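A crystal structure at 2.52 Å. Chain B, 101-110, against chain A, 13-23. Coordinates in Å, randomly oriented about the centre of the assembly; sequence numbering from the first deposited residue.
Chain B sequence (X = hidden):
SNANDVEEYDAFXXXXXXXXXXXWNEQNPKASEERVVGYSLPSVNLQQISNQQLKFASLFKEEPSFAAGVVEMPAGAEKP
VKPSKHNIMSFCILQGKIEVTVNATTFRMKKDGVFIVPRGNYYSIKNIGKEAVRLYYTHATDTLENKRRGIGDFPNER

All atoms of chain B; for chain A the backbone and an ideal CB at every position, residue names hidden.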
ATOM      1  N   THR B 101      17.462   5.531   4.946  1.00 87.85           N
ATOM      2  CA  THR B 101      18.339   5.534   3.774  1.00 84.99           C
ATOM      3  C   THR B 101      17.785   4.711   2.629  1.00 73.94           C
ATOM      4  O   THR B 101      17.497   3.513   2.786  1.00 70.81           O
ATOM      5  CB  THR B 101      19.768   5.070   4.078  1.00 88.26           C
ATOM      6  OG1 THR B 101      20.213   5.466   5.389  1.00 90.99           O
ATOM      7  CG2 THR B 101      20.754   5.171   2.837  1.00 93.83           C
ATOM      8  N   VAL B 102      17.656   5.371   1.479  1.00 84.57           N
ATOM      9  CA  VAL B 102      17.405   4.705   0.215  1.00 84.80           C
ATOM     10  C   VAL B 102      18.566   5.073  -0.691  1.00 73.74           C
ATOM     11  O   VAL B 102      18.645   6.212  -1.161  1.00 71.03           O
ATOM     12  CB  VAL B 102      16.065   5.119  -0.414  1.00 72.11           C
ATOM     13  CG1 VAL B 102      15.857   4.420  -1.749  1.00 74.86           C
ATOM     14  CG2 VAL B 102      14.928   4.848   0.533  1.00 71.28           C
ATOM     15  N   ASN B 103      19.466   4.114  -0.939  1.00 85.47           N
ATOM     16  CA  ASN B 103      20.577   4.276  -1.891  1.00 82.48           C
ATOM     17  C   ASN B 103      21.481   5.464  -1.550  1.00 92.37           C
ATOM     18  O   ASN B 103      21.769   6.321  -2.392  1.00100.90           O
ATOM     19  CB  ASN B 103      20.061   4.379  -3.328  1.00 75.04           C
ATOM     20  CG  ASN B 103      19.582   3.045  -3.857  1.00 75.99           C
ATOM     21  OD1 ASN B 103      19.786   2.004  -3.220  1.00 71.37           O
ATOM     22  ND2 ASN B 103      18.948   3.060  -5.022  1.00 85.50           N
ATOM     23  N   ALA B 104      21.935   5.509  -0.300  1.00 87.09           N
ATOM     24  CA  ALA B 104      22.884   6.500   0.203  1.00 92.62           C
ATOM     25  C   ALA B 104      22.347   7.929   0.169  1.00 92.78           C
ATOM     26  O   ALA B 104      23.124   8.878   0.326  1.00 96.33           O
ATOM     27  CB  ALA B 104      24.227   6.428  -0.544  1.00 84.04           C
ATOM     28  N   THR B 105      21.042   8.111  -0.021  1.00 92.29           N
ATOM     29  CA  THR B 105      20.374   9.389   0.202  1.00 89.55           C
ATOM     30  C   THR B 105      19.494   9.210   1.434  1.00 82.17           C
ATOM     31  O   THR B 105      18.676   8.286   1.478  1.00 85.27           O
ATOM     32  CB  THR B 105      19.537   9.805  -1.013  1.00 90.64           C
ATOM     33  OG1 THR B 105      20.393  10.155  -2.114  1.00 90.13           O
ATOM     34  CG2 THR B 105      18.652  10.981  -0.663  1.00 76.67           C
ATOM     35  N   THR B 106      19.679  10.070   2.438  1.00 79.69           N
ATOM     36  CA  THR B 106      19.042   9.920   3.746  1.00 93.96           C
ATOM     37  C   THR B 106      18.049  11.044   4.042  1.00 99.18           C
ATOM     38  O   THR B 106      18.273  12.204   3.675  1.00104.11           O
ATOM     39  CB  THR B 106      20.119   9.858   4.835  1.00 88.86           C
ATOM     40  OG1 THR B 106      21.019   8.783   4.540  1.00 84.64           O
ATOM     41  CG2 THR B 106      19.505   9.643   6.196  1.00 87.65           C
ATOM     42  N   PHE B 107      16.935  10.672   4.679  1.00 87.94           N
ATOM     43  CA  PHE B 107      15.843  11.579   5.005  1.00 86.06           C
ATOM     44  C   PHE B 107      15.155  11.109   6.283  1.00 91.97           C
ATOM     45  O   PHE B 107      15.205   9.928   6.626  1.00 99.55           O
ATOM     46  CB  PHE B 107      14.810  11.645   3.864  1.00 92.12           C
ATOM     47  CG  PHE B 107      14.261  10.288   3.422  1.00 91.89           C
ATOM     48  CD1 PHE B 107      15.088   9.310   2.890  1.00 89.74           C
ATOM     49  CD2 PHE B 107      12.906  10.005   3.531  1.00 89.08           C
ATOM     50  CE1 PHE B 107      14.566   8.062   2.492  1.00 87.55           C
ATOM     51  CE2 PHE B 107      12.390   8.778   3.112  1.00 90.79           C
ATOM     52  CZ  PHE B 107      13.216   7.809   2.599  1.00 88.01           C
ATOM     53  N   ARG B 108      14.557  12.018   7.028  1.00 95.09           N
ATOM     54  CA  ARG B 108      13.700  11.538   8.100  1.00 91.00           C
ATOM     55  C   ARG B 108      12.288  12.060   7.879  1.00 92.79           C
ATOM     56  O   ARG B 108      12.034  12.888   6.992  1.00 96.79           O
ATOM     57  CB  ARG B 108      14.291  11.860   9.465  1.00 86.82           C
ATOM     58  CG  ARG B 108      15.167  13.053   9.290  1.00 91.02           C
ATOM     59  CD  ARG B 108      15.924  13.790  10.457  1.00101.29           C
ATOM     60  NE  ARG B 108      15.262  15.015  10.938  1.00119.06           N
ATOM     61  CZ  ARG B 108      15.802  15.926  11.801  1.00126.83           C
ATOM     62  NH1 ARG B 108      15.080  16.980  12.166  1.00133.25           N
ATOM     63  NH2 ARG B 108      17.136  15.982  12.132  1.00121.96           N
HETATM   64  N   MSE B 109      11.372  11.530   8.677  1.00 75.51           N
HETATM   65  CA  MSE B 109       9.965  11.468   8.337  1.00 72.71           C
HETATM   66  C   MSE B 109       9.243  11.078   9.606  1.00 78.16           C
HETATM   67  O   MSE B 109       9.707  10.196  10.331  1.00 80.31           O
HETATM   68  CB  MSE B 109       9.700  10.428   7.244  1.00 80.65           C
HETATM   69  CG  MSE B 109       9.495  10.981   5.857  1.00 88.47           C
HETATM   70 SE   MSE B 109       9.027   9.587   4.584  1.00 97.33          SE
HETATM   71  CE  MSE B 109       9.041  10.695   2.983  1.00 77.05           C
ATOM     72  N   LYS B 110       8.137  11.745   9.911  1.00 75.55           N
ATOM     73  CA  LYS B 110       7.198  11.233  10.896  1.00 78.02           C
ATOM     74  C   LYS B 110       5.857  10.999  10.214  1.00 84.89           C
ATOM     75  O   LYS B 110       5.780  10.754   9.006  1.00 84.20           O
ATOM     76  CB  LYS B 110       6.993  12.135  12.113  1.00 89.84           C
ATOM     77  CG  LYS B 110       6.379  13.473  11.865  1.00 94.36           C
ATOM     78  CD  LYS B 110       7.141  14.663  12.420  1.00 96.11           C
ATOM     79  CE  LYS B 110       6.052  15.749  12.211  1.00101.85           C
ATOM     80  NZ  LYS B 110       6.290  17.051  13.042  1.00106.19           N
TER
ATOM     81  N   UNK A  13      10.458  16.216   7.572  1.00101.02           N
ATOM     82  CA  UNK A  13      10.968  17.537   7.232  1.00102.70           C
ATOM     83  C   UNK A  13      10.674  17.922   5.775  1.00110.64           C
ATOM     84  O   UNK A  13       9.765  18.717   5.525  1.00116.00           O
ATOM     85  CB  UNK A  13      12.476  17.588   7.488  1.00102.70           C
ATOM     86  N   UNK A  14      11.428  17.361   4.822  1.00106.67           N
ATOM     87  CA  UNK A  14      11.267  17.738   3.419  1.00 93.72           C
ATOM     88  C   UNK A  14       9.905  17.302   2.884  1.00 87.12           C
ATOM     89  O   UNK A  14       9.369  16.256   3.261  1.00 75.69           O
ATOM     90  CB  UNK A  14      12.384  17.125   2.572  1.00 93.72           C
ATOM     91  N   UNK A  15       9.357  18.118   1.975  1.00 87.46           N
ATOM     92  CA  UNK A  15       8.027  17.866   1.426  1.00 89.72           C
ATOM     93  C   UNK A  15       8.061  16.858   0.282  1.00 94.08           C
ATOM     94  O   UNK A  15       7.229  15.946   0.223  1.00106.92           O
ATOM     95  CB  UNK A  15       7.402  19.176   0.942  1.00 89.72           C
ATOM     96  N   UNK A  16       9.010  17.014  -0.634  1.00 83.24           N
ATOM     97  CA  UNK A  16       9.284  16.039  -1.676  1.00 69.13           C
ATOM     98  C   UNK A  16      10.717  15.577  -1.500  1.00 78.78           C
ATOM     99  O   UNK A  16      11.599  16.381  -1.183  1.00 91.77           O
ATOM    100  CB  UNK A  16       9.051  16.620  -3.072  1.00 69.13           C
ATOM    101  N   UNK A  17      10.953  14.284  -1.685  1.00 76.65           N
ATOM    102  CA  UNK A  17      12.286  13.717  -1.532  1.00 86.96           C
ATOM    103  C   UNK A  17      12.668  13.070  -2.851  1.00 88.25           C
ATOM    104  O   UNK A  17      12.099  12.043  -3.245  1.00 91.43           O
ATOM    105  CB  UNK A  17      12.342  12.709  -0.382  1.00 86.96           C
ATOM    106  N   UNK A  18      13.629  13.675  -3.530  1.00 87.35           N
ATOM    107  CA  UNK A  18      14.191  13.126  -4.745  1.00 97.09           C
ATOM    108  C   UNK A  18      15.439  12.321  -4.414  1.00 99.77           C
ATOM    109  O   UNK A  18      16.156  12.610  -3.451  1.00101.05           O
ATOM    110  CB  UNK A  18      14.510  14.238  -5.746  1.00 97.09           C
ATOM    111  N   UNK A  19      15.687  11.299  -5.226  1.00 98.68           N
ATOM    112  CA  UNK A  19      16.763  10.362  -4.957  1.00 93.86           C
ATOM    113  C   UNK A  19      17.184   9.696  -6.257  1.00 94.35           C
ATOM    114  O   UNK A  19      16.400   9.600  -7.204  1.00 93.53           O
ATOM    115  CB  UNK A  19      16.336   9.318  -3.923  1.00 93.86           C
ATOM    116  N   UNK A  20      18.441   9.259  -6.297  1.00 85.94           N
ATOM    117  CA  UNK A  20      18.975   8.524  -7.436  1.00 75.93           C
ATOM    118  C   UNK A  20      18.755   7.035  -7.186  1.00 72.28           C
ATOM    119  O   UNK A  20      19.197   6.509  -6.162  1.00 80.62           O
ATOM    120  CB  UNK A  20      20.457   8.836  -7.655  1.00 75.93           C
ATOM    121  N   UNK A  21      18.070   6.353  -8.106  1.00 71.37           N
ATOM    122  CA  UNK A  21      17.694   4.961  -7.905  1.00 66.13           C
ATOM    123  C   UNK A  21      18.109   4.140  -9.114  1.00 66.75           C
ATOM    124  O   UNK A  21      18.120   4.630 -10.249  1.00 79.47           O
ATOM    125  CB  UNK A  21      16.190   4.831  -7.655  1.00 66.13           C
ATOM    126  N   UNK A  22      18.432   2.870  -8.872  1.00 68.68           N
ATOM    127  CA  UNK A  22      18.716   1.963  -9.979  1.00 66.81           C
ATOM    128  C   UNK A  22      17.419   1.509 -10.620  1.00 78.66           C
ATOM    129  O   UNK A  22      16.361   1.514 -10.003  1.00 72.22           O
ATOM    130  CB  UNK A  22      19.528   0.757  -9.503  1.00 66.81           C
ATOM    131  N   UNK A  23      17.516   1.100 -11.874  1.00 83.35           N
ATOM    132  CA  UNK A  23      16.353   0.989 -12.729  1.00 86.23           C
ATOM    133  C   UNK A  23      15.779  -0.420 -12.818  1.00 85.97           C
ATOM    134  O   UNK A  23      14.666  -0.566 -13.333  1.00 91.43           O
ATOM    135  CB  UNK A  23      16.711   1.479 -14.133  1.00 86.23           C
TER

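Position 13 directs its CA-to-CB bond toward chain B. The ideal CB lies 4.7 Å from Arg108(B) O, and the arginine side chain extends nearby. An aromatic, an acid or a long polar chain would suit it. The residue is Tyr13(A). Its ring approaches the guanidinium obliquely, with Tyr13(A) CD1 4.5 Å from Arg108(B) NH1. Arg108(B) CZ is 5.7 Å from the centroid of the Tyr13(A) ring, so any cation-pi attraction is weak at most.

Positions 14, 15 and 16 have no atom of the chain B stretch within 5.5 Å of the ideal CB. At 14 the bond points sideways; at 15 and 16 it points away. Chain B sets little limit here, and polar residues would do well. They are Lys14(A), whose end leads away, Asp15(A) and Glu16(A).

Position 17 has extended backbone angles and points toward chain B. Its ideal CB is 4.8 Å from Phe107(B) CD2 and 5.1 Å from Met109(B) CE. These apolar groups offer no charge, and the gap calls for a medium-sized aliphatic chain: isoleucine, leucine, valine or perhaps methionine. The residue is Ile17(A), with chi1 in m and chi2 in t. Its CD1 reaches both neighbours, 3.2 Å from Phe107(B) CD2 and 3.4 Å from Met109(B) CE. Ile17(A) has the largest covered area in either stretch.

Position 18 points away. Many residues, chiefly polar ones, would fit. It is Asn18(A).

Position 19 faces chain B again, but with less room. The ideal CB is 4.3 Å from Thr105(B) CG2 and 4.8 Å from Val102(B) O, an oxygen already accepting a hydrogen bond from Thr105(B) N in the type I' turn. A small side chain is favoured: alanine, serine, cysteine or perhaps valine. The residue is Cys19(A), chi1 t. Its SG packs against the turn, 3.2 Å from Val102(B) O and 3.6 Å from Thr105(B) CB.

Position 20 points sideways with open space around its CB, so polar or charged chains are suitable. It is Glu20(A). Its backbone O, rather than its side chain, comes near chain B, 3.6 Å from Asn103(B) ND2.

Position 21 also points sideways, its ideal CB 4.2 Å from Asn103(B) ND2. A beta-branched or small polar residue would fit. It is Val21(A), which packs beside the amide.

Position 22 has its ideal CB 5.1 Å from Asn103(B) ND2. Medium aliphatic or polar chains could reach it. Leu22(A) brings CD1 to 3.9 Å from Asn103(B) ND2.

Position 23 is out of reach and unconstrained by chain B. It is Ser23(A).

Chain A (13-23) YKDEINCEVLS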
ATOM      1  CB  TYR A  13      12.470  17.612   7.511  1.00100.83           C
ATOM      2  CG  TYR A  13      12.870  18.884   8.226  1.00110.64           C
ATOM      3  CD1 TYR A  13      12.296  19.224   9.448  1.00110.13           C
ATOM      4  CD2 TYR A  13      13.822  19.745   7.685  1.00107.94           C
ATOM      5  CE1 TYR A  13      12.655  20.389  10.107  1.00112.74           C
ATOM      6  CE2 TYR A  13      14.187  20.909   8.336  1.00108.43           C
ATOM      7  CZ  TYR A  13      13.602  21.228   9.548  1.00112.82           C
ATOM      8  OH  TYR A  13      13.967  22.390  10.198  1.00104.32           O
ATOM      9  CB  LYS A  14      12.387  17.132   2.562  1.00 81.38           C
ATOM     10  CG  LYS A  14      13.613  18.041   2.417  1.00 84.38           C
ATOM     11  CD  LYS A  14      14.675  17.476   1.465  1.00 95.19           C
ATOM     12  CE  LYS A  14      14.276  17.553  -0.009  1.00 89.37           C
ATOM     13  NZ  LYS A  14      13.936  18.928  -0.458  1.00 93.14           N
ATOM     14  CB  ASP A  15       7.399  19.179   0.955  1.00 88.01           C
ATOM     15  CG  ASP A  15       6.852  20.008   2.101  1.00 90.80           C
ATOM     16  OD1 ASP A  15       6.814  19.490   3.239  1.00 83.37           O
ATOM     17  OD2 ASP A  15       6.471  21.175   1.863  1.00 93.95           O
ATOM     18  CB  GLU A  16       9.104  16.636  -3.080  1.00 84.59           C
ATOM     19  CG  GLU A  16       7.686  16.603  -3.639  1.00 96.09           C
ATOM     20  CD  GLU A  16       7.616  17.075  -5.091  1.00107.58           C
ATOM     21  OE1 GLU A  16       8.663  17.055  -5.777  1.00108.62           O
ATOM     22  OE2 GLU A  16       6.517  17.460  -5.551  1.00105.85           O
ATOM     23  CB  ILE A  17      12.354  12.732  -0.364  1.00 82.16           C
ATOM     24  CG1 ILE A  17      11.588  13.355   0.806  1.00 85.79           C
ATOM     25  CG2 ILE A  17      13.807  12.419  -0.019  1.00 69.41           C
ATOM     26  CD1 ILE A  17      11.685  12.637   2.088  1.00 86.81           C
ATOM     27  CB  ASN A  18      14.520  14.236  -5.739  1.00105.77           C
ATOM     28  CG  ASN A  18      14.475  13.755  -7.168  1.00109.57           C
ATOM     29  OD1 ASN A  18      15.031  12.709  -7.499  1.00111.82           O
ATOM     30  ND2 ASN A  18      13.798  14.509  -8.026  1.00113.35           N
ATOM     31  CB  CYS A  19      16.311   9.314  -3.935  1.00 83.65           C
ATOM     32  SG  CYS A  19      17.537   8.081  -3.458  1.00 90.54           S
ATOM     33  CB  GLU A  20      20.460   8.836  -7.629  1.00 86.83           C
ATOM     34  CG  GLU A  20      21.011   8.487  -9.011  1.00 97.02           C
ATOM     35  CD  GLU A  20      22.535   8.445  -9.038  1.00106.22           C
ATOM     36  OE1 GLU A  20      23.104   7.332  -9.030  1.00108.66           O
ATOM     37  OE2 GLU A  20      23.169   9.523  -9.056  1.00105.27           O
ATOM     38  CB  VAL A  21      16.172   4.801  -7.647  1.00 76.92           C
ATOM     39  CG1 VAL A  21      15.738   5.586  -6.407  1.00 62.22           C
ATOM     40  CG2 VAL A  21      15.357   5.210  -8.867  1.00 75.44           C
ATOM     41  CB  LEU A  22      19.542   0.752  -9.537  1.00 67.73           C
ATOM     42  CG  LEU A  22      21.009   1.098  -9.274  1.00 78.15           C
ATOM     43  CD1 LEU A  22      21.173   1.545  -7.826  1.00 71.54           C
ATOM     44  CD2 LEU A  22      21.962  -0.050  -9.610  1.00 82.07           C
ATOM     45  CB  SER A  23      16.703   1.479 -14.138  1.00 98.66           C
ATOM     46  OG  SER A  23      16.467   2.876 -14.260  1.00105.64           O
TER
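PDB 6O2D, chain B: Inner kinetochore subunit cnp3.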